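Probable translation initiation factor eIF-2B subunit epsilon (Schizosaccharomyces pombe, PDB 5B04) acts as a component of the decameric eIF2B complex, which catalyses the exchange of GDP for GTP on the gamma subunit of the initiation factor eIF2. Local coordinates at residues F55-A59 against P92-N96; D129-P135 against E268-V274; S24-N28 against P39-L43; D220-D224 against D242-D246. The contacts are given in a common frame with arbitrary orientation. Numbering follows the deposited sequence.

Interaction 1: residues F55-A59 against P92-N96; sequences FEFLA and PFSVN
The segment 55-59 is a turn of helix 50-61. It packs on residues 92-96, where a loop runs into strand 94-99 of the nucleotidyl-transferase-like domain. One face of the F55 ring (chi1 m) is met by F93, with CD1 of F55 3.7 Å from CZ of F93. The centroids are 5.5 Å apart and the planes lie at 58°. CZ of F55 also reaches CG1 of V95 at 3.9 Å. The O of F55 lies at the edge of the F93 ring, 3.5 Å from CE2, and accepts the helical bond from A59 N at 2.8 Å. L58 points toward segment 92-96, its CB 4.3 Å from CE2 of F93. A59 comes closest in the backbone, with CA 6.1 Å from CA of P92. Its CB touches CG of P92 at 4.1 Å and CE2 of F93 at 3.8 Å. F93 takes the p rotamer, and W86 meets both phenyl rings. This is helix-on-sheet packing as in a Rossmann-like fold. No hydrogen bond crosses, so the contact rests on apolar packing.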
loop_
_atom_site.group_PDB
_atom_site.type_symbol
_atom_site.label_atom_id
_atom_site.label_comp_id
_atom_site.label_asym_id
_atom_site.label_seq_id
_atom_site.Cartn_x
_atom_site.Cartn_y
_atom_site.Cartn_z
ATOM N N PHE I 55 -48.260 19.800 -17.053
ATOM C CA PHE I 55 -47.922 19.297 -18.380
ATOM C C PHE I 55 -46.710 18.370 -18.349
ATOM O O PHE I 55 -46.711 17.322 -18.993
ATOM C CB PHE I 55 -47.667 20.458 -19.341
ATOM C CG PHE I 55 -48.918 21.142 -19.808
ATOM C CD1 PHE I 55 -50.144 20.503 -19.727
ATOM C CD2 PHE I 55 -48.868 22.423 -20.332
ATOM C CE1 PHE I 55 -51.297 21.129 -20.158
ATOM C CE2 PHE I 55 -50.018 23.054 -20.765
ATOM C CZ PHE I 55 -51.233 22.405 -20.679
ATOM N N GLU I 56 -45.681 18.758 -17.599
ATOM C CA GLU I 56 -44.488 17.928 -17.456
ATOM C C GLU I 56 -44.827 16.601 -16.785
ATOM O O GLU I 56 -44.166 15.589 -17.017
ATOM C CB GLU I 56 -43.409 18.662 -16.654
ATOM C CG GLU I 56 -42.728 19.798 -17.406
ATOM C CD GLU I 56 -41.804 19.310 -18.508
ATOM O OE1 GLU I 56 -41.462 18.108 -18.517
ATOM O OE2 GLU I 56 -41.417 20.132 -19.365
ATOM N N PHE I 57 -45.865 16.617 -15.955
ATOM C CA PHE I 57 -46.339 15.411 -15.287
ATOM C C PHE I 57 -47.081 14.499 -16.256
ATOM O O PHE I 57 -46.831 13.295 -16.304
ATOM C CB PHE I 57 -47.243 15.775 -14.110
ATOM C CG PHE I 57 -47.980 14.603 -13.528
ATOM C CD1 PHE I 57 -47.308 13.638 -12.798
ATOM C CD2 PHE I 57 -49.347 14.470 -13.706
ATOM C CE1 PHE I 57 -47.985 12.562 -12.257
ATOM C CE2 PHE I 57 -50.030 13.397 -13.167
ATOM C CZ PHE I 57 -49.347 12.442 -12.441
ATOM N N LEU I 58 -47.996 15.082 -17.024
ATOM C CA LEU I 58 -48.759 14.329 -18.013
ATOM C C LEU I 58 -47.844 13.813 -19.117
ATOM O O LEU I 58 -48.063 12.732 -19.663
ATOM C CB LEU I 58 -49.874 15.191 -18.607
ATOM C CG LEU I 58 -50.886 15.774 -17.618
ATOM C CD1 LEU I 58 -51.917 16.623 -18.346
ATOM C CD2 LEU I 58 -51.558 14.674 -16.811
ATOM N N ALA I 59 -46.818 14.594 -19.441
ATOM C CA ALA I 59 -45.822 14.181 -20.425
ATOM C C ALA I 59 -45.038 12.983 -19.905
ATOM O O ALA I 59 -44.738 12.052 -20.652
ATOM C CB ALA I 59 -44.884 15.332 -20.752
ATOM N N PRO I 92 -45.116 16.151 -26.791
ATOM C CA PRO I 92 -45.540 14.780 -26.485
ATOM C C PRO I 92 -47.041 14.590 -26.674
ATOM O O PRO I 92 -47.480 13.518 -27.089
ATOM C CB PRO I 92 -45.153 14.609 -25.011
ATOM C CG PRO I 92 -44.116 15.652 -24.759
ATOM C CD PRO I 92 -44.500 16.808 -25.626
ATOM N N PHE I 93 -47.814 15.629 -26.372
ATOM C CA PHE I 93 -49.265 15.559 -26.490
ATOM C C PHE I 93 -49.853 16.805 -27.143
ATOM O O PHE I 93 -49.254 17.880 -27.106
ATOM C CB PHE I 93 -49.904 15.347 -25.114
ATOM C CG PHE I 93 -49.431 16.313 -24.059
ATOM C CD1 PHE I 93 -49.935 17.602 -23.999
ATOM C CD2 PHE I 93 -48.494 15.922 -23.117
ATOM C CE1 PHE I 93 -49.506 18.485 -23.026
ATOM C CE2 PHE I 93 -48.061 16.802 -22.143
ATOM C CZ PHE I 93 -48.569 18.084 -22.096
ATOM N N SER I 94 -51.031 16.648 -27.737
ATOM C CA SER I 94 -51.768 17.778 -28.286
ATOM C C SER I 94 -52.605 18.420 -27.188
ATOM O O SER I 94 -53.198 17.724 -26.364
ATOM C CB SER I 94 -52.662 17.334 -29.445
ATOM O OG SER I 94 -53.736 16.535 -28.980
ATOM N N VAL I 95 -52.648 19.748 -27.171
ATOM C CA VAL I 95 -53.404 20.456 -26.148
ATOM C C VAL I 95 -54.583 21.212 -26.748
ATOM O O VAL I 95 -54.419 22.018 -27.663
ATOM C CB VAL I 95 -52.519 21.448 -25.375
ATOM C CG1 VAL I 95 -53.166 21.800 -24.045
ATOM C CG2 VAL I 95 -51.135 20.861 -25.151
ATOM N N ASN I 96 -55.773 20.940 -26.225
ATOM C CA ASN I 96 -56.982 21.630 -26.657
ATOM C C ASN I 96 -57.733 22.217 -25.469
ATOM O O ASN I 96 -57.938 21.544 -24.460
ATOM C CB ASN I 96 -57.892 20.681 -27.439
ATOM C CG ASN I 96 -57.320 20.307 -28.791
ATOM O OD1 ASN I 96 -56.815 21.159 -29.523
ATOM N ND2 ASN I 96 -57.393 19.025 -29.131
#

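Interaction 2: residues D129-P135 against E268-V274; sequences DVVSNVP and ENYAARV
Segments 129-135 and 268-274 form a two-stranded antiparallel ribbon, made by strands 130-132 and 271-273. It pairs the chain just after strand 123-127 with the chain after strand 260-266, beside the main mixed sheet. The strand axes approach to 4.7 Å, with N-to-C directions at 166°. V130 faces R273 in a non-hydrogen-bonded pair (CA atoms 4.4 Å apart), and V131 faces A272 in a hydrogen-bonded pair (CA atoms 5.5 Å apart).

Backbone hydrogen bonds set the register. V131 N donates to A272 O at 2.9 Å. The return bond, A272 N to V131 O, is weak at 3.2 Å. V274 N donates to D129 O at 2.9 Å.

Apolar contacts lie on both faces. V131 (chi1 m) places CG2 4.0 Å from CE2 of Y270 (chi1 t) and 4.1 Å from CB of A272. Helix 277-288 covers this face through I283. On the other face V130 CG1 meets R273 CG at 3.5 Å. Beyond the strand V134 (chi1 t) brings CG2 to 3.5 Å from N269 CB.

Several polar side chains have partners beyond the segments. D129 forms a salt bridge with R40, R273 bonds the carbonyl of S127, and Y270 OH bonds D286. The backbone N of N269 bonds D340 of the eIF2B beta subunit.

S132 OG (chi1 t) accepts from V134 N at 3.0 Å, an ST turn, and donates across to Y270 O at 2.7 Å.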
loop_
_atom_site.group_PDB
_atom_site.type_symbol
_atom_site.label_atom_id
_atom_site.label_comp_id
_atom_site.label_asym_id
_atom_site.label_seq_id
_atom_site.Cartn_x
_atom_site.Cartn_y
_atom_site.Cartn_z
ATOM N N ASP I 129 -53.971 22.117 -10.577
ATOM C CA ASP I 129 -52.653 21.850 -11.142
ATOM C C ASP I 129 -51.830 20.965 -10.216
ATOM O O ASP I 129 -51.789 21.185 -9.004
ATOM C CB ASP I 129 -51.905 23.155 -11.423
ATOM C CG ASP I 129 -52.406 23.857 -12.670
ATOM O OD1 ASP I 129 -52.139 23.358 -13.782
ATOM O OD2 ASP I 129 -53.063 24.911 -12.537
ATOM N N VAL I 130 -51.177 19.961 -10.790
ATOM C CA VAL I 130 -50.376 19.034 -10.002
ATOM C C VAL I 130 -48.882 19.279 -10.167
ATOM O O VAL I 130 -48.421 19.766 -11.202
ATOM C CB VAL I 130 -50.674 17.565 -10.371
ATOM C CG1 VAL I 130 -52.149 17.268 -10.215
ATOM C CG2 VAL I 130 -50.224 17.270 -11.790
ATOM N N VAL I 131 -48.137 18.947 -9.120
ATOM C CA VAL I 131 -46.685 18.918 -9.174
ATOM C C VAL I 131 -46.233 17.513 -8.795
ATOM O O VAL I 131 -46.440 17.066 -7.666
ATOM C CB VAL I 131 -46.050 19.966 -8.236
ATOM C CG1 VAL I 131 -46.144 21.351 -8.845
ATOM C CG2 VAL I 131 -46.730 19.947 -6.878
ATOM N N SER I 132 -45.638 16.800 -9.744
ATOM C CA SER I 132 -45.275 15.414 -9.488
ATOM C C SER I 132 -44.231 14.870 -10.451
ATOM O O SER I 132 -44.258 15.159 -11.647
ATOM C CB SER I 132 -46.522 14.530 -9.539
ATOM O OG SER I 132 -46.210 13.195 -9.185
ATOM N N ASN I 133 -43.313 14.078 -9.909
ATOM C CA ASN I 133 -42.353 13.341 -10.714
ATOM C C ASN I 133 -42.713 11.860 -10.740
ATOM O O ASN I 133 -41.914 11.023 -11.158
ATOM C CB ASN I 133 -40.931 13.537 -10.184
ATOM C CG ASN I 133 -40.828 13.296 -8.690
ATOM O OD1 ASN I 133 -41.798 12.901 -8.043
ATOM N ND2 ASN I 133 -39.644 13.529 -8.135
ATOM N N VAL I 134 -43.923 11.550 -10.281
ATOM C CA VAL I 134 -44.430 10.181 -10.290
ATOM C C VAL I 134 -44.759 9.727 -11.706
ATOM O O VAL I 134 -45.620 10.310 -12.365
ATOM C CB VAL I 134 -45.697 10.033 -9.419
ATOM C CG1 VAL I 134 -46.366 8.688 -9.670
ATOM C CG2 VAL I 134 -45.363 10.201 -7.948
ATOM N N PRO I 135 -44.067 8.683 -12.182
ATOM C CA PRO I 135 -44.391 8.098 -13.485
ATOM C C PRO I 135 -45.667 7.265 -13.409
ATOM O O PRO I 135 -45.721 6.286 -12.665
ATOM C CB PRO I 135 -43.170 7.228 -13.790
ATOM C CG PRO I 135 -42.640 6.851 -12.449
ATOM C CD PRO I 135 -42.922 8.015 -11.539
ATOM N N GLU I 268 -42.814 6.266 -3.398
ATOM C CA GLU I 268 -41.605 6.937 -3.768
ATOM C C GLU I 268 -42.041 8.198 -4.400
ATOM O O GLU I 268 -43.197 8.472 -4.439
ATOM C CB GLU I 268 -40.716 6.037 -4.584
ATOM C CG GLU I 268 -40.969 4.560 -4.443
ATOM C CD GLU I 268 -40.879 3.871 -5.771
ATOM O OE1 GLU I 268 -39.774 3.886 -6.349
ATOM O OE2 GLU I 268 -41.911 3.338 -6.235
ATOM N N ASN I 269 -41.110 8.980 -4.889
ATOM C CA ASN I 269 -41.438 10.223 -5.533
ATOM C C ASN I 269 -42.105 11.295 -4.737
ATOM O O ASN I 269 -41.784 11.496 -3.579
ATOM C CB ASN I 269 -42.011 9.847 -6.880
ATOM C CG ASN I 269 -41.119 8.924 -7.649
ATOM O OD1 ASN I 269 -39.947 9.185 -7.813
ATOM N ND2 ASN I 269 -41.681 7.852 -8.151
ATOM N N TYR I 270 -43.061 11.957 -5.368
ATOM C CA TYR I 270 -43.671 13.153 -4.839
ATOM C C TYR I 270 -44.955 13.321 -5.563
ATOM O O TYR I 270 -45.018 13.082 -6.742
ATOM C CB TYR I 270 -42.870 14.429 -4.910
ATOM C CG TYR I 270 -43.488 15.604 -4.235
ATOM C CD1 TYR I 270 -43.547 15.680 -2.888
ATOM C CD2 TYR I 270 -43.972 16.653 -4.958
ATOM C CE1 TYR I 270 -44.093 16.760 -2.275
ATOM C CE2 TYR I 270 -44.527 17.737 -4.343
ATOM C CZ TYR I 270 -44.578 17.778 -3.018
ATOM O OH TYR I 270 -45.121 18.842 -2.402
ATOM N N ALA I 271 -45.989 13.784 -4.888
ATOM C CA ALA I 271 -47.121 14.263 -5.672
ATOM C C ALA I 271 -47.954 15.185 -4.809
ATOM O O ALA I 271 -48.130 14.915 -3.651
ATOM C CB ALA I 271 -47.996 13.166 -6.195
ATOM N N ALA I 272 -48.496 16.249 -5.383
ATOM C CA ALA I 272 -49.311 17.195 -4.664
ATOM C C ALA I 272 -50.021 18.095 -5.618
ATOM O O ALA I 272 -49.626 18.220 -6.741
ATOM C CB ALA I 272 -48.467 18.005 -3.729
ATOM N N ARG I 273 -51.056 18.760 -5.148
ATOM C CA ARG I 273 -51.820 19.711 -5.949
ATOM C C ARG I 273 -51.798 21.112 -5.350
ATOM O O ARG I 273 -51.934 21.282 -4.139
ATOM C CB ARG I 273 -53.269 19.245 -6.105
ATOM C CG ARG I 273 -53.442 18.052 -7.023
ATOM C CD ARG I 273 -54.908 17.782 -7.314
ATOM N NE ARG I 273 -55.691 17.658 -6.089
ATOM C CZ ARG I 273 -56.772 18.383 -5.820
ATOM N NH1 ARG I 273 -57.202 19.278 -6.695
ATOM N NH2 ARG I 273 -57.425 18.208 -4.679
ATOM N N VAL I 274 -51.626 22.110 -6.209
ATOM C CA VAL I 274 -51.693 23.504 -5.787
ATOM C C VAL I 274 -53.143 23.970 -5.823
ATOM O O VAL I 274 -53.611 24.502 -6.831
ATOM C CB VAL I 274 -50.833 24.412 -6.679
ATOM C CG1 VAL I 274 -50.685 25.786 -6.044
ATOM C CG2 VAL I 274 -49.469 23.783 -6.910
#

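Interaction 3: residues S24-N28 against P39-L43; sequences SDSYN and PRCLL
Both segments belong to the long loop between strand 19-23 and helix 50-61 of the nucleotidyl-transferase-like domain. In related nucleotidyl transferases this loop usually carries the nucleotide-binding signature. Residues 24-28 form an irregular turn, with D25 at phi 76° and psi 4°. Residues 40-42 form a 3-10 turn, with L42 N bonded to P39 O at 3.0 Å. CA atoms come within 5.5 Å for N28 and R40, and 6.4 Å for S24 and C41.

R40 points toward the turn. Its chi1 and chi2 are t, then chi3 is p and bends the chain. The guanidinium thus enters the curve of residues 24-28. NH2 lies 4.0 Å from S24 CA and 3.8 Å from D25 N, both near the guanidinium plane. R40 CD packs on CB of Y27 (chi1 m) at 3.9 Å. N28 has chi1 -144°, between wells, and places CG 4.1 Å from R40 CB. S24 (t) and C41 (p) bring OG and SG to 3.2 Å.

R40 forms a salt bridge to D129. Y27 OH bonds R273 of strand 271-273. P39 and C41 rest on I77 of helix 74-83, so the loop spans from that helix to the strand 130-132 region.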
loop_
_atom_site.group_PDB
_atom_site.type_symbol
_atom_site.label_atom_id
_atom_site.label_comp_id
_atom_site.label_asym_id
_atom_site.label_seq_id
_atom_site.Cartn_x
_atom_site.Cartn_y
_atom_site.Cartn_z
ATOM N N SER I 24 -58.567 23.184 -15.134
ATOM C CA SER I 24 -58.036 24.465 -14.698
ATOM C C SER I 24 -59.181 25.316 -14.164
ATOM O O SER I 24 -60.346 24.932 -14.279
ATOM C CB SER I 24 -57.321 25.181 -15.845
ATOM O OG SER I 24 -56.778 26.417 -15.415
ATOM N N ASP I 25 -58.841 26.371 -13.468
ATOM C CA ASP I 25 -59.857 27.272 -13.006
ATOM C C ASP I 25 -60.578 26.685 -11.841
ATOM O O ASP I 25 -61.533 27.263 -11.369
ATOM C CB ASP I 25 -60.870 27.505 -14.106
ATOM C CG ASP I 25 -61.810 28.624 -13.790
ATOM O OD1 ASP I 25 -61.480 29.771 -14.106
ATOM O OD2 ASP I 25 -62.885 28.365 -13.233
ATOM N N SER I 26 -60.150 25.526 -11.385
ATOM C CA SER I 26 -60.851 24.874 -10.313
ATOM C C SER I 26 -60.773 25.664 -9.044
ATOM O O SER I 26 -61.757 25.807 -8.345
ATOM C CB SER I 26 -60.300 23.490 -10.092
ATOM O OG SER I 26 -61.064 22.563 -10.812
ATOM N N TYR I 27 -59.600 26.178 -8.734
ATOM C CA TYR I 27 -59.416 26.831 -7.456
ATOM C C TYR I 27 -59.236 28.317 -7.526
ATOM O O TYR I 27 -58.997 28.958 -6.537
ATOM C CB TYR I 27 -58.298 26.165 -6.690
ATOM C CG TYR I 27 -58.588 24.720 -6.501
ATOM C CD1 TYR I 27 -59.391 24.293 -5.482
ATOM C CD2 TYR I 27 -58.104 23.796 -7.368
ATOM C CE1 TYR I 27 -59.686 22.969 -5.324
ATOM C CE2 TYR I 27 -58.384 22.471 -7.212
ATOM C CZ TYR I 27 -59.180 22.070 -6.191
ATOM O OH TYR I 27 -59.450 20.749 -6.040
ATOM N N ASN I 28 -59.412 28.888 -8.699
ATOM C CA ASN I 28 -59.349 30.318 -8.844
ATOM C C ASN I 28 -60.361 30.728 -7.826
ATOM O O ASN I 28 -61.172 29.912 -7.459
ATOM C CB ASN I 28 -59.637 30.672 -10.286
ATOM C CG ASN I 28 -58.835 31.844 -10.766
ATOM O OD1 ASN I 28 -58.256 32.580 -9.973
ATOM N ND2 ASN I 28 -58.797 32.031 -12.065
ATOM N N PRO I 39 -54.952 33.992 -14.747
ATOM C CA PRO I 39 -55.532 32.765 -14.185
ATOM C C PRO I 39 -54.613 32.057 -13.191
ATOM O O PRO I 39 -53.398 32.255 -13.230
ATOM C CB PRO I 39 -55.757 31.893 -15.419
ATOM C CG PRO I 39 -54.752 32.388 -16.399
ATOM C CD PRO I 39 -54.704 33.863 -16.193
ATOM N N ARG I 40 -55.197 31.244 -12.316
ATOM C CA ARG I 40 -54.437 30.530 -11.294
ATOM C C ARG I 40 -53.391 29.602 -11.905
ATOM O O ARG I 40 -52.305 29.426 -11.353
ATOM C CB ARG I 40 -55.378 29.729 -10.394
ATOM C CG ARG I 40 -54.670 28.942 -9.305
ATOM C CD ARG I 40 -55.495 27.750 -8.861
ATOM N NE ARG I 40 -55.931 26.943 -9.997
ATOM C CZ ARG I 40 -55.164 26.054 -10.620
ATOM N NH1 ARG I 40 -53.916 25.853 -10.219
ATOM N NH2 ARG I 40 -55.643 25.366 -11.648
ATOM N N CYS I 41 -53.720 29.017 -13.052
ATOM C CA CYS I 41 -52.833 28.061 -13.706
ATOM C C CYS I 41 -51.619 28.733 -14.342
ATOM O O CYS I 41 -50.700 28.056 -14.801
ATOM C CB CYS I 41 -53.598 27.266 -14.766
ATOM S SG CYS I 41 -54.209 28.263 -16.143
ATOM N N LEU I 42 -51.617 30.062 -14.375
ATOM C CA LEU I 42 -50.494 30.801 -14.943
ATOM C C LEU I 42 -49.671 31.502 -13.867
ATOM O O LEU I 42 -48.706 32.202 -14.173
ATOM C CB LEU I 42 -50.985 31.820 -15.974
ATOM C CG LEU I 42 -51.378 31.248 -17.337
ATOM C CD1 LEU I 42 -51.717 32.364 -18.314
ATOM C CD2 LEU I 42 -50.265 30.371 -17.889
ATOM N N LEU I 43 -50.056 31.311 -12.610
ATOM C CA LEU I 43 -49.289 31.850 -11.494
ATOM C C LEU I 43 -47.950 31.131 -11.389
ATOM O O LEU I 43 -47.877 29.918 -11.582
ATOM C CB LEU I 43 -50.062 31.718 -10.181
ATOM C CG LEU I 43 -51.425 32.405 -10.099
ATOM C CD1 LEU I 43 -52.010 32.259 -8.702
ATOM C CD2 LEU I 43 -51.317 33.871 -10.492
#

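Interaction 4: residues D220-D224 against D242-D246; sequences DCQID and DIRKD
R244 lays one face of its guanidinium against Q222 NE2 and turns its edge to two aspartates, D220 and D224. It is on the first turn of helix 243-252. The aspartates flank a break in the long strand 212-226, where Q222 has phi 57° and psi 34°. The nearest CA atoms, Q222 and R244, are 8.6 Å apart, so side chains carry the contact.

R244 is m at chi1 and chi2 and t at chi3, with chi4 near -89°. D220 (t) binds it with both oxygens: NH2 donates to OD1 at 2.6 Å and NE to OD2 at 2.9 Å. D224 (m) accepts from NH1 at OD2, 3.0 Å, and weakly from NH2 at OD1, 3.5 Å. The three residues form a salt-bridge network. D220 OD1 also takes a weak bond from Q222 N at 3.3 Å. NE2 of Q222 (chi1 m) lies 3.4 Å from R244 CG.

I243 (chi1 and chi2 t) points toward the strand, its CD1 3.2 Å from D224 OD2. D242 is the helix N-cap: its OD2 accepts from K245 N at 3.1 Å. D242 N donates to D246 OD2 at 2.8 Å.

M157 of strand 153-161 and Y189 of strand 186-191 also touch R244. The charges are largely buried. R244, shared by D220 and D224, thus ties the helix start to the strand by directed ionic bonds.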
loop_
_atom_site.group_PDB
_atom_site.type_symbol
_atom_site.label_atom_id
_atom_site.label_comp_id
_atom_site.label_asym_id
_atom_site.label_seq_id
_atom_site.Cartn_x
_atom_site.Cartn_y
_atom_site.Cartn_z
ATOM N N ASP I 220 -54.147 11.979 -0.284
ATOM C CA ASP I 220 -55.069 11.879 -1.408
ATOM C C ASP I 220 -54.734 12.939 -2.450
ATOM O O ASP I 220 -55.204 14.074 -2.372
ATOM C CB ASP I 220 -56.517 12.022 -0.934
ATOM C CG ASP I 220 -57.523 11.742 -2.033
ATOM O OD1 ASP I 220 -57.124 11.217 -3.094
ATOM O OD2 ASP I 220 -58.721 12.038 -1.832
ATOM N N CYS I 221 -53.916 12.557 -3.425
ATOM C CA CYS I 221 -53.464 13.476 -4.463
ATOM C C CYS I 221 -54.601 13.876 -5.393
ATOM O O CYS I 221 -54.527 14.903 -6.067
ATOM C CB CYS I 221 -52.330 12.845 -5.274
ATOM S SG CYS I 221 -51.053 12.047 -4.277
ATOM N N GLN I 222 -55.644 13.051 -5.419
ATOM C CA GLN I 222 -56.780 13.229 -6.321
ATOM C C GLN I 222 -56.323 13.261 -7.777
ATOM O O GLN I 222 -56.884 13.979 -8.605
ATOM C CB GLN I 222 -57.564 14.494 -5.967
ATOM C CG GLN I 222 -57.982 14.552 -4.507
ATOM C CD GLN I 222 -59.414 15.012 -4.324
ATOM O OE1 GLN I 222 -60.061 15.460 -5.271
ATOM N NE2 GLN I 222 -59.918 14.900 -3.101
ATOM N N ILE I 223 -55.285 12.484 -8.068
ATOM C CA ILE I 223 -54.894 12.185 -9.438
ATOM C C ILE I 223 -55.496 10.834 -9.792
ATOM O O ILE I 223 -55.076 9.804 -9.269
ATOM C CB ILE I 223 -53.366 12.149 -9.616
ATOM C CG1 ILE I 223 -52.758 13.516 -9.297
ATOM C CG2 ILE I 223 -53.004 11.717 -11.029
ATOM C CD1 ILE I 223 -51.263 13.588 -9.528
ATOM N N ASP I 224 -56.491 10.836 -10.671
ATOM C CA ASP I 224 -57.295 9.641 -10.879
ATOM C C ASP I 224 -57.233 9.090 -12.300
ATOM O O ASP I 224 -57.380 9.825 -13.276
ATOM C CB ASP I 224 -58.748 9.931 -10.501
ATOM C CG ASP I 224 -58.911 10.249 -9.027
ATOM O OD1 ASP I 224 -58.257 9.578 -8.199
ATOM O OD2 ASP I 224 -59.686 11.170 -8.694
ATOM N N ASP I 242 -68.965 16.195 -6.994
ATOM C CA ASP I 242 -67.612 15.992 -6.489
ATOM C C ASP I 242 -67.169 14.554 -6.727
ATOM O O ASP I 242 -67.921 13.616 -6.481
ATOM C CB ASP I 242 -67.523 16.332 -5.001
ATOM C CG ASP I 242 -66.123 16.150 -4.447
ATOM O OD1 ASP I 242 -65.156 16.527 -5.142
ATOM O OD2 ASP I 242 -65.989 15.628 -3.320
ATOM N N ILE I 243 -65.941 14.385 -7.200
ATOM C CA ILE I 243 -65.441 13.060 -7.545
ATOM C C ILE I 243 -65.210 12.192 -6.305
ATOM O O ILE I 243 -65.027 10.980 -6.415
ATOM C CB ILE I 243 -64.128 13.153 -8.355
ATOM C CG1 ILE I 243 -63.891 11.867 -9.151
ATOM C CG2 ILE I 243 -62.952 13.474 -7.441
ATOM C CD1 ILE I 243 -62.599 11.861 -9.929
ATOM N N ARG I 244 -65.236 12.807 -5.126
ATOM C CA ARG I 244 -64.933 12.082 -3.896
ATOM C C ARG I 244 -66.165 11.733 -3.061
ATOM O O ARG I 244 -66.360 10.575 -2.699
ATOM C CB ARG I 244 -63.947 12.883 -3.043
ATOM C CG ARG I 244 -62.491 12.667 -3.428
ATOM C CD ARG I 244 -62.147 11.184 -3.429
ATOM N NE ARG I 244 -60.724 10.938 -3.649
ATOM C CZ ARG I 244 -60.164 10.792 -4.846
ATOM N NH1 ARG I 244 -60.904 10.871 -5.943
ATOM N NH2 ARG I 244 -58.862 10.569 -4.947
ATOM N N LYS I 245 -66.992 12.725 -2.747
ATOM C CA LYS I 245 -68.125 12.484 -1.857
ATOM C C LYS I 245 -69.421 12.224 -2.628
ATOM O O LYS I 245 -70.445 11.878 -2.037
ATOM C CB LYS I 245 -68.305 13.658 -0.891
ATOM C CG LYS I 245 -69.114 13.313 0.357
ATOM C CD LYS I 245 -68.383 13.691 1.639
ATOM C CE LYS I 245 -67.507 14.920 1.451
ATOM N NZ LYS I 245 -67.042 15.475 2.751
ATOM N N ASP I 246 -69.377 12.382 -3.946
ATOM C CA ASP I 246 -70.522 12.027 -4.776
ATOM C C ASP I 246 -70.251 10.738 -5.546
ATOM O O ASP I 246 -71.012 9.777 -5.446
ATOM C CB ASP I 246 -70.873 13.159 -5.747
ATOM C CG ASP I 246 -71.379 14.401 -5.040
ATOM O OD1 ASP I 246 -71.803 14.292 -3.870
ATOM O OD2 ASP I 246 -71.360 15.487 -5.657
#

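Along the chain, interaction 3 closes first, then interaction 1. Interaction 2 opens next, and interaction 4 is nested inside the loop that it closes. Centres lie about 15 to 21 Å apart. Interactions 1 and 4 reach the same mixed sheet, and F57 bridges them by touching I223. F57 also packs on V130, S132 and V134 of interaction 2. Interaction 2 meets interaction 3 through the D129-R40 salt bridge, with OD2 and NH1 2.6 Å apart, and meets interaction 4 where A271 and R273 touch C221. Interactions 3 and 4 do not touch. The 130-132/271-273 ribbon therefore joins the other three contacts within the N-terminal part of the chain. L43 touches W368 of the left-handed beta-helix region.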